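Local coordinates for protein glycoside transferase (PDB 6R2M) that probably hydrolyses exopolysaccharide outside the cell as a glycoside hydrolase, at residues A[185-190]-A[227-233]; A[217-221]-A[273-277]. All blocks are in the same frame, centred on the assembly; numbering follows the deposited sequence.

Contact 1: A[185-190]-A[227-233]; sequences NADPFF and EPNFDNF
Phe189 turns the edge of its ring toward the face of Phe233, with centroids 4.8 Å apart, planes at 68° and Phe189 CE1 3.6 Å from Phe233 CE2. The example illustrates how an irregular loop can close over the first turn of a helix. Residues 185-190 have no regular structure; a cis peptide before Pro188 bends the chain, and Asp187 N bonds Phe189 O at 3.0 Å. The closest register is Pro188 with Asn229, 4.9 Å between their CA atoms. From this bend Pro188 CB lies 4.0 Å from Phe233 CB, and Pro188 O receives a CA-H...O contact from Phe230 CA at 3.3 Å. Phe230 and Phe233, both t at chi1, face the loop one turn apart. Phe190 (m) crosses the Phe230 ring obliquely, its CE2 3.6 Å from Phe230 CG, while Ala186 CB sits 4.0 Å from Phe230 CB. Behind this apolar layer lies helix 209-223, whose Ala216 touches Phe230.

Glu227 is the N-cap of helix 228-241: its OE1 accepts from Phe230 N at 3.1 Å and weakly from Asn229 N at 2.8 Å. Its OE2 takes Ala186 N at 3.1 Å and Asn229 ND2 at 3.0 Å. One buried carboxylate thus both caps a helix and fixes the loop, its charge met by backbone and amide donors beside an aromatic cluster.

Contact 2: A[217-221]-A[273-277]; sequences MAYFD and NKTNQ
Helix-to-helix packing in a largely helical fold, consistent with the (alpha/alpha)6 barrel of related glycoside hydrolases, brings a turn in the C-terminal half of helix 209-223 against the C-terminal end of helix 262-274. The nearest CA pairs are Phe220 with Thr275 at 7.8 Å and Met217 with Lys274 at 8.5 Å. Residues 217-221 are regular helix, Asp221 N bonding Met217 O at 2.9 Å. In the partner, Thr275 is the first residue to leave helical angles, Asn276 adopts left-handed ones (phi 65°, psi 44°), and Gln277 occupies the N-cap position of helix 278-290.

Polar groups are settled in two separate places. At the surface, Lys274 (chi1 m, chi2 t, chi3 and chi4 p) curls its chain past Met217, with Lys274 CD 4.3 Å from Met217 SD, to form a hydrogen-bonded salt bridge: Lys274 NZ lies 2.9 Å from Asp221 OD1. Asp221, m at chi1, has its second oxygen served by water, which donates to Asp221 OD2 at 2.6 Å and accepts a weak bond from Lys274 NZ at 3.2 Å. At the helix end, Thr275 OG1 gives its hydrogen to Tyr271 O, one turn back, and accepts from Gln277 NE2 at 3.1 Å. Gln277 NE2 also bonds Asp231, while its OE1 is bonded to Gln235 and Asn280.

With the hydroxyl so engaged, the p rotamer of Thr275 presents its methyl to Phe220 (t) in a CH-pi contact: Thr275 CG2 stands 3.7 Å from the Phe220 ring centroid, 8° off the ring normal.

Overall arrangement
Contacts 1 and 2 interlock along the chain: their segments alternate in the order 185-190, 217-221, 227-233, 273-277, so the two contacts overlap in sequence. Their centres are 13 Å apart, on the same side of the chain's centre. Helices 209-223 and 228-241 follow one another, the first bearing half of contact 2 and the second half of contact 1. The two meet directly: Asp231 OD1 lies 3.0 Å from Gln277 NE2 in a probable hydrogen bond, Tyr219 CE1 packs 3.4 Å from Glu227 N, and Phe190 CE1 lies 3.9 Å from Tyr219 CD2. Both helices, the turn after helix 262-274 and the loop before strand 193-195 thus meet in one region.

Contact 1: A[185-190]-A[227-233]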
loop_
_atom_site.group_PDB
_atom_site.type_symbol
_atom_site.label_atom_id
_atom_site.label_comp_id
_atom_site.label_asym_id
_atom_site.label_seq_id
_atom_site.Cartn_x
_atom_site.Cartn_y
_atom_site.Cartn_z
ATOM N N ASN A 185 3.848 14.737 -14.252
ATOM C CA ASN A 185 2.717 15.639 -14.400
ATOM C C ASN A 185 1.416 14.850 -14.380
ATOM O O ASN A 185 1.381 13.659 -14.698
ATOM C CB ASN A 185 2.798 16.428 -15.719
ATOM C CG ASN A 185 3.961 17.378 -15.741
ATOM O OD1 ASN A 185 4.265 18.013 -14.731
ATOM N ND2 ASN A 185 4.636 17.464 -16.873
ATOM N N ALA A 186 0.343 15.535 -13.994
ATOM C CA ALA A 186 -1.016 15.022 -14.128
ATOM C C ALA A 186 -1.811 15.951 -15.040
ATOM O O ALA A 186 -1.665 17.173 -14.966
ATOM C CB ALA A 186 -1.693 14.904 -12.759
ATOM N N ASP A 187 -2.645 15.378 -15.919
ATOM C CA ASP A 187 -3.347 16.244 -16.874
ATOM C C ASP A 187 -4.717 15.726 -17.314
ATOM O O ASP A 187 -4.979 15.609 -18.521
ATOM C CB ASP A 187 -2.462 16.470 -18.102
ATOM C CG ASP A 187 -2.904 17.665 -18.934
ATOM O OD1 ASP A 187 -3.504 18.605 -18.369
ATOM O OD2 ASP A 187 -2.662 17.652 -20.164
ATOM N N PRO A 188 -5.644 15.452 -16.383
ATOM C CA PRO A 188 -5.543 15.639 -14.930
ATOM C C PRO A 188 -5.059 14.387 -14.193
ATOM O O PRO A 188 -4.953 14.427 -12.969
ATOM C CB PRO A 188 -6.983 15.981 -14.537
ATOM C CG PRO A 188 -7.787 15.126 -15.473
ATOM C CD PRO A 188 -7.004 15.036 -16.773
ATOM N N PHE A 189 -4.772 13.308 -14.923
ATOM C CA PHE A 189 -4.290 12.071 -14.331
ATOM C C PHE A 189 -2.790 11.935 -14.522
ATOM O O PHE A 189 -2.225 12.400 -15.513
ATOM C CB PHE A 189 -4.993 10.864 -14.946
ATOM C CG PHE A 189 -6.485 10.961 -14.905
ATOM C CD1 PHE A 189 -7.169 10.815 -13.700
ATOM C CD2 PHE A 189 -7.208 11.185 -16.073
ATOM C CE1 PHE A 189 -8.556 10.902 -13.658
ATOM C CE2 PHE A 189 -8.598 11.268 -16.034
ATOM C CZ PHE A 189 -9.264 11.123 -14.821
ATOM N N PHE A 190 -2.156 11.274 -13.559
ATOM C CA PHE A 190 -0.721 11.034 -13.624
ATOM C C PHE A 190 -0.406 9.982 -14.678
ATOM O O PHE A 190 -1.122 8.981 -14.807
ATOM C CB PHE A 190 -0.198 10.525 -12.286
ATOM C CG PHE A 190 -0.230 11.533 -11.184
ATOM C CD1 PHE A 190 0.809 12.426 -11.012
ATOM C CD2 PHE A 190 -1.286 11.549 -10.267
ATOM C CE1 PHE A 190 0.792 13.334 -9.969
ATOM C CE2 PHE A 190 -1.310 12.465 -9.226
ATOM C CZ PHE A 190 -0.276 13.349 -9.073
ATOM N N GLU A 227 -0.094 17.955 -6.560
ATOM C CA GLU A 227 -0.166 18.190 -7.987
ATOM C C GLU A 227 -1.519 18.834 -8.230
ATOM O O GLU A 227 -2.547 18.210 -7.929
ATOM C CB GLU A 227 -0.025 16.881 -8.771
ATOM C CG GLU A 227 0.676 17.032 -10.100
ATOM C CD GLU A 227 -0.183 17.716 -11.162
ATOM O OE1 GLU A 227 -1.404 17.859 -10.965
ATOM O OE2 GLU A 227 0.394 18.118 -12.205
ATOM N N PRO A 228 -1.578 20.078 -8.721
ATOM C CA PRO A 228 -2.853 20.813 -8.692
ATOM C C PRO A 228 -3.874 20.336 -9.700
ATOM O O PRO A 228 -5.073 20.551 -9.480
ATOM C CB PRO A 228 -2.432 22.264 -8.986
ATOM C CG PRO A 228 -1.183 22.124 -9.791
ATOM C CD PRO A 228 -0.469 20.916 -9.208
ATOM N N ASN A 229 -3.446 19.708 -10.796
ATOM C CA ASN A 229 -4.393 19.216 -11.781
ATOM C C ASN A 229 -5.140 18.009 -11.253
ATOM O O ASN A 229 -6.363 17.912 -11.398
ATOM C CB ASN A 229 -3.656 18.866 -13.068
ATOM C CG ASN A 229 -2.889 20.035 -13.595
ATOM O OD1 ASN A 229 -3.493 20.981 -14.090
ATOM N ND2 ASN A 229 -1.562 20.006 -13.456
ATOM N N PHE A 230 -4.420 17.076 -10.638
ATOM C CA PHE A 230 -5.111 15.956 -10.024
ATOM C C PHE A 230 -5.948 16.411 -8.840
ATOM O O PHE A 230 -7.064 15.917 -8.633
ATOM C CB PHE A 230 -4.107 14.885 -9.601
ATOM C CG PHE A 230 -4.756 13.624 -9.156
ATOM C CD1 PHE A 230 -5.408 12.809 -10.065
ATOM C CD2 PHE A 230 -4.698 13.243 -7.825
ATOM C CE1 PHE A 230 -6.016 11.617 -9.649
ATOM C CE2 PHE A 230 -5.295 12.064 -7.404
ATOM C CZ PHE A 230 -5.956 11.252 -8.317
ATOM N N ASP A 231 -5.417 17.335 -8.032
ATOM C CA ASP A 231 -6.169 17.787 -6.871
ATOM C C ASP A 231 -7.469 18.441 -7.304
ATOM O O ASP A 231 -8.525 18.170 -6.724
ATOM C CB ASP A 231 -5.331 18.747 -6.032
ATOM C CG ASP A 231 -5.962 19.052 -4.684
ATOM O OD1 ASP A 231 -6.127 18.120 -3.878
ATOM O OD2 ASP A 231 -6.303 20.227 -4.433
ATOM N N ASN A 232 -7.423 19.250 -8.371
ATOM C CA ASN A 232 -8.636 19.892 -8.858
ATOM C C ASN A 232 -9.636 18.867 -9.378
ATOM O O ASN A 232 -10.845 19.000 -9.146
ATOM C CB ASN A 232 -8.308 20.897 -9.954
ATOM C CG ASN A 232 -9.552 21.415 -10.642
ATOM O OD1 ASN A 232 -9.857 21.024 -11.771
ATOM N ND2 ASN A 232 -10.292 22.280 -9.955
ATOM N N PHE A 233 -9.164 17.836 -10.077
ATOM C CA PHE A 233 -10.075 16.792 -10.522
ATOM C C PHE A 233 -10.811 16.183 -9.331
ATOM O O PHE A 233 -12.027 15.999 -9.366
ATOM C CB PHE A 233 -9.311 15.710 -11.287
ATOM C CG PHE A 233 -10.183 14.580 -11.736
ATOM C CD1 PHE A 233 -11.004 14.728 -12.827
ATOM C CD2 PHE A 233 -10.183 13.374 -11.051
ATOM C CE1 PHE A 233 -11.828 13.686 -13.243
ATOM C CE2 PHE A 233 -11.000 12.322 -11.465
ATOM C CZ PHE A 233 -11.818 12.487 -12.560
#

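Contact 2: A[217-221]-A[273-277]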
loop_
_atom_site.group_PDB
_atom_site.type_symbol
_atom_site.label_atom_id
_atom_site.label_comp_id
_atom_site.label_asym_id
_atom_site.label_seq_id
_atom_site.Cartn_x
_atom_site.Cartn_y
_atom_site.Cartn_z
ATOM N N MET A 217 -0.310 10.687 -3.382
ATOM C CA MET A 217 0.242 10.749 -2.036
ATOM C C MET A 217 1.769 10.755 -2.053
ATOM O O MET A 217 2.395 11.488 -1.284
ATOM C CB MET A 217 -0.306 9.594 -1.200
ATOM C CG MET A 217 -1.679 9.967 -0.666
ATOM S SD MET A 217 -2.361 8.814 0.514
ATOM C CE MET A 217 -2.549 7.483 -0.585
ATOM N N ALA A 218 2.386 9.955 -2.924
ATOM C CA ALA A 218 3.840 9.995 -3.047
ATOM C C ALA A 218 4.302 11.354 -3.550
ATOM O O ALA A 218 5.339 11.866 -3.121
ATOM C CB ALA A 218 4.318 8.891 -3.988
ATOM N N TYR A 219 3.553 11.934 -4.485
ATOM C CA TYR A 219 3.875 13.263 -4.984
ATOM C C TYR A 219 3.922 14.273 -3.847
ATOM O O TYR A 219 4.868 15.063 -3.738
ATOM C CB TYR A 219 2.842 13.679 -6.029
ATOM C CG TYR A 219 3.205 14.919 -6.778
ATOM C CD1 TYR A 219 2.889 16.177 -6.273
ATOM C CD2 TYR A 219 3.846 14.844 -8.002
ATOM C CE1 TYR A 219 3.202 17.316 -6.973
ATOM C CE2 TYR A 219 4.174 15.973 -8.709
ATOM C CZ TYR A 219 3.853 17.207 -8.185
ATOM O OH TYR A 219 4.178 18.324 -8.904
ATOM N N PHE A 220 2.882 14.291 -3.018
ATOM C CA PHE A 220 2.858 15.226 -1.901
ATOM C C PHE A 220 3.972 14.926 -0.913
ATOM O O PHE A 220 4.630 15.841 -0.403
ATOM C CB PHE A 220 1.513 15.171 -1.189
ATOM C CG PHE A 220 1.421 16.118 -0.034
ATOM C CD1 PHE A 220 1.506 15.652 1.267
ATOM C CD2 PHE A 220 1.258 17.478 -0.251
ATOM C CE1 PHE A 220 1.434 16.533 2.342
ATOM C CE2 PHE A 220 1.176 18.353 0.819
ATOM C CZ PHE A 220 1.261 17.878 2.113
ATOM N N ASP A 221 4.198 13.643 -0.635
ATOM C CA ASP A 221 5.221 13.256 0.336
ATOM C C ASP A 221 6.604 13.739 -0.077
ATOM O O ASP A 221 7.393 14.174 0.773
ATOM C CB ASP A 221 5.236 11.743 0.507
ATOM C CG ASP A 221 4.066 11.236 1.315
ATOM O OD1 ASP A 221 3.387 12.058 1.967
ATOM O OD2 ASP A 221 3.838 10.010 1.308
ATOM N N ASN A 273 -6.466 14.417 4.557
ATOM C CA ASN A 273 -5.982 14.765 5.887
ATOM C C ASN A 273 -4.504 15.163 5.866
ATOM O O ASN A 273 -4.097 16.072 6.600
ATOM C CB ASN A 273 -6.279 13.615 6.840
ATOM C CG ASN A 273 -7.778 13.473 7.098
ATOM O OD1 ASN A 273 -8.515 14.464 7.063
ATOM N ND2 ASN A 273 -8.234 12.253 7.338
ATOM N N LYS A 274 -3.698 14.548 4.997
ATOM C CA LYS A 274 -2.296 14.943 4.880
ATOM C C LYS A 274 -2.139 16.335 4.277
ATOM O O LYS A 274 -1.166 17.034 4.582
ATOM C CB LYS A 274 -1.523 13.933 4.023
ATOM C CG LYS A 274 -1.310 12.574 4.694
ATOM C CD LYS A 274 -1.047 11.479 3.670
ATOM C CE LYS A 274 0.315 11.644 3.013
ATOM N NZ LYS A 274 1.410 11.185 3.919
ATOM N N THR A 275 -3.060 16.745 3.403
ATOM C CA THR A 275 -2.920 17.980 2.642
ATOM C C THR A 275 -3.790 19.109 3.184
ATOM O O THR A 275 -4.033 20.090 2.473
ATOM C CB THR A 275 -3.228 17.719 1.170
ATOM O OG1 THR A 275 -4.593 17.287 1.020
ATOM C CG2 THR A 275 -2.308 16.630 0.652
ATOM N N ASN A 276 -4.257 18.979 4.427
ATOM C CA ASN A 276 -4.956 20.054 5.126
ATOM C C ASN A 276 -6.272 20.392 4.436
ATOM O O ASN A 276 -6.611 21.558 4.227
ATOM C CB ASN A 276 -4.059 21.289 5.259
ATOM C CG ASN A 276 -4.558 22.265 6.305
ATOM O OD1 ASN A 276 -5.174 21.866 7.295
ATOM N ND2 ASN A 276 -4.295 23.552 6.091
ATOM N N GLN A 277 -7.014 19.358 4.055
ATOM C CA GLN A 277 -8.326 19.519 3.440
ATOM C C GLN A 277 -9.350 18.824 4.326
ATOM O O GLN A 277 -9.882 17.777 3.967
ATOM C CB GLN A 277 -8.329 18.956 2.012
ATOM C CG GLN A 277 -7.259 19.549 1.112
ATOM C CD GLN A 277 -7.483 19.239 -0.359
ATOM O OE1 GLN A 277 -8.533 19.553 -0.935
ATOM N NE2 GLN A 277 -6.493 18.602 -0.972
HETATM O O HOH W 1 1.622 8.703 1.891
#